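Keto/oxoacid ferredoxin oxidoreductase, gamma subunit (PDB 3ON3) probably serves as the gamma subunit of a ferredoxin-dependent oxidoreductase that acts on the oxo group of 2-oxoacids. Local coordinates at residues Ser30-Lys35 / Val155-Pro160. Numbering follows the deposited sequence.
Sequences SIYDGK and VLSRVP. With SO4 (sulfate ion), chain C.
Y32 approaches S157 with its phenol oxygen: OH of Y32 lies 3.3 Å from OG of S157, although S157 was modelled in two conformers, which leaves the approach doubtful. The hydroxyl of S157 is hydrogen-bonded to the carbonyl O of K153, one turn back. With CG of Y32 anti to its carbonyl carbon (chi1 -55°), the ring extends toward helix 148-157, the nearest CA atoms, of Y32 and V155, being 11.1 Å apart. The closer packing lies along the ring: CG2 of I31 sits over its centre, 3.6 Å above the plane, and A150, K153 and A154 touch the same side chain. The S157 end is loose and exposed. Apart from this, R158 lies against helix 18-32, and its guanidinium edge meets a sulfate, probably from the crystallisation liquor: NH1 gives a nearly straight bond to O1 (3.0 Å, 169°), NH2 a more bent one to O3 (2.8 Å, 135°). G17 N of the second subunit is hydrogen-bonded to the same ion, which so lies between the subunits, while E27 forms a salt bridge with NH2. This surface contact joins the C-terminal ends of helices 18-32 and 148-157; strand 36-43 follows the first, and helix 164-181 packs against V155 and L156 of the second.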
loop_
_atom_site.group_PDB
_atom_site.type_symbol
_atom_site.label_atom_id
_atom_site.label_comp_id
_atom_site.label_asym_id
_atom_site.label_seq_id
_atom_site.Cartn_x
_atom_site.Cartn_y
_atom_site.Cartn_z
ATOM N N SER B 30 -0.504 -11.961 7.821
ATOM C CA SER B 30 0.700 -12.711 7.463
ATOM C C SER B 30 1.796 -12.585 8.514
ATOM O O SER B 30 2.172 -13.567 9.134
ATOM C CB SER B 30 1.223 -12.261 6.099
ATOM O OG SER B 30 1.295 -10.850 6.057
ATOM N N ILE B 31 2.301 -11.372 8.705
ATOM C CA ILE B 31 3.294 -11.114 9.738
ATOM C C ILE B 31 2.839 -11.612 11.101
ATOM O O ILE B 31 3.597 -12.302 11.784
ATOM C CB ILE B 31 3.595 -9.615 9.868
ATOM C CG1 ILE B 31 4.049 -9.045 8.525
ATOM C CG2 ILE B 31 4.658 -9.390 10.932
ATOM C CD1 ILE B 31 4.251 -7.553 8.547
ATOM N N TYR B 32 1.607 -11.273 11.499
ATOM C CA TYR B 32 1.136 -11.601 12.853
ATOM C C TYR B 32 0.282 -12.846 12.958
ATOM O O TYR B 32 0.468 -13.629 13.868
ATOM C CB TYR B 32 0.481 -10.398 13.536
ATOM C CG TYR B 32 1.425 -9.230 13.537
ATOM C CD1 TYR B 32 2.532 -9.201 14.392
ATOM C CD2 TYR B 32 1.253 -8.187 12.651
ATOM C CE1 TYR B 32 3.423 -8.141 14.374
ATOM C CE2 TYR B 32 2.138 -7.128 12.612
ATOM C CZ TYR B 32 3.218 -7.103 13.472
ATOM O OH TYR B 32 4.082 -6.032 13.411
ATOM N N ASP B 33 -0.624 -13.073 12.021
ATOM C CA ASP B 33 -1.495 -14.242 12.157
ATOM C C ASP B 33 -0.975 -15.505 11.482
ATOM O O ASP B 33 -1.569 -16.566 11.632
ATOM C CB ASP B 33 -2.931 -13.930 11.732
ATOM C CG ASP B 33 -3.902 -13.976 12.908
ATOM O OD1 ASP B 33 -3.432 -14.177 14.048
ATOM O OD2 ASP B 33 -5.123 -13.816 12.703
ATOM N N GLY B 34 0.136 -15.393 10.754
ATOM C CA GLY B 34 0.757 -16.548 10.135
ATOM C C GLY B 34 0.108 -17.004 8.836
ATOM O O GLY B 34 0.390 -18.086 8.323
ATOM N N LYS B 35 -0.777 -16.189 8.290
ATOM C CA LYS B 35 -1.381 -16.550 7.011
ATOM C C LYS B 35 -0.628 -15.924 5.830
ATOM O O LYS B 35 0.409 -15.277 6.008
ATOM C CB LYS B 35 -2.868 -16.169 6.992
ATOM C CG LYS B 35 -3.662 -16.801 8.126
ATOM C CD LYS B 35 -5.082 -16.247 8.219
ATOM C CE LYS B 35 -5.906 -17.007 9.270
ATOM N NZ LYS B 35 -7.343 -16.605 9.271
ATOM N N VAL B 155 -1.972 -2.507 13.108
ATOM C CA VAL B 155 -2.369 -1.104 13.146
ATOM C C VAL B 155 -1.269 -0.268 13.786
ATOM O O VAL B 155 -0.804 0.713 13.220
ATOM C CB VAL B 155 -3.663 -0.840 13.953
ATOM C CG1 VAL B 155 -3.856 0.658 14.159
ATOM C CG2 VAL B 155 -4.898 -1.426 13.273
ATOM N N LEU B 156 -0.846 -0.675 14.970
ATOM C CA LEU B 156 0.028 0.163 15.778
ATOM C C LEU B 156 1.449 0.265 15.219
ATOM O O LEU B 156 2.158 1.201 15.515
ATOM C CB LEU B 156 0.027 -0.324 17.227
ATOM C CG LEU B 156 -1.370 -0.314 17.857
ATOM C CD1 LEU B 156 -1.374 -1.020 19.207
ATOM C CD2 LEU B 156 -1.882 1.110 17.983
ATOM N N SER B 157 1.847 -0.695 14.400
ATOM C CA SER B 157 3.175 -0.670 13.806
ATOM C C SER B 157 3.242 0.289 12.612
ATOM O O SER B 157 4.334 0.661 12.166
ATOM C CB SER B 157 3.599 -2.075 13.383
ATOM O OG SER B 157 3.496 -2.966 14.475
ATOM N N ARG B 158 2.079 0.704 12.113
ATOM C CA ARG B 158 2.004 1.625 10.975
ATOM C C ARG B 158 1.552 3.028 11.393
ATOM O O ARG B 158 0.991 3.774 10.608
ATOM C CB ARG B 158 1.049 1.066 9.916
ATOM C CG ARG B 158 1.551 -0.205 9.264
ATOM C CD ARG B 158 2.151 0.138 7.938
ATOM N NE ARG B 158 2.857 -0.958 7.291
ATOM C CZ ARG B 158 3.856 -0.755 6.439
ATOM N NH1 ARG B 158 4.244 0.485 6.183
ATOM N NH2 ARG B 158 4.471 -1.772 5.860
ATOM N N VAL B 159 1.833 3.396 12.627
ATOM C CA VAL B 159 1.313 4.624 13.190
ATOM C C VAL B 159 2.460 5.283 13.952
ATOM O O VAL B 159 3.337 4.599 14.454
ATOM C CB VAL B 159 0.112 4.278 14.130
ATOM C CG1 VAL B 159 0.075 5.153 15.374
ATOM C CG2 VAL B 159 -1.223 4.278 13.355
ATOM N N PRO B 160 2.469 6.620 14.020
ATOM C CA PRO B 160 3.538 7.324 14.733
ATOM C C PRO B 160 3.335 7.207 16.234
ATOM O O PRO B 160 2.189 7.175 16.699
ATOM C CB PRO B 160 3.348 8.793 14.317
ATOM C CG PRO B 160 2.330 8.781 13.207
ATOM C CD PRO B 160 1.506 7.550 13.410
HETATM S S SO4 C . 7.334 -0.172 4.132
HETATM O O1 SO4 C . 6.297 0.836 3.964
HETATM O O2 SO4 C . 8.617 0.497 4.232
HETATM O O3 SO4 C . 7.069 -0.904 5.369
HETATM O O4 SO4 C . 7.360 -1.126 3.029
#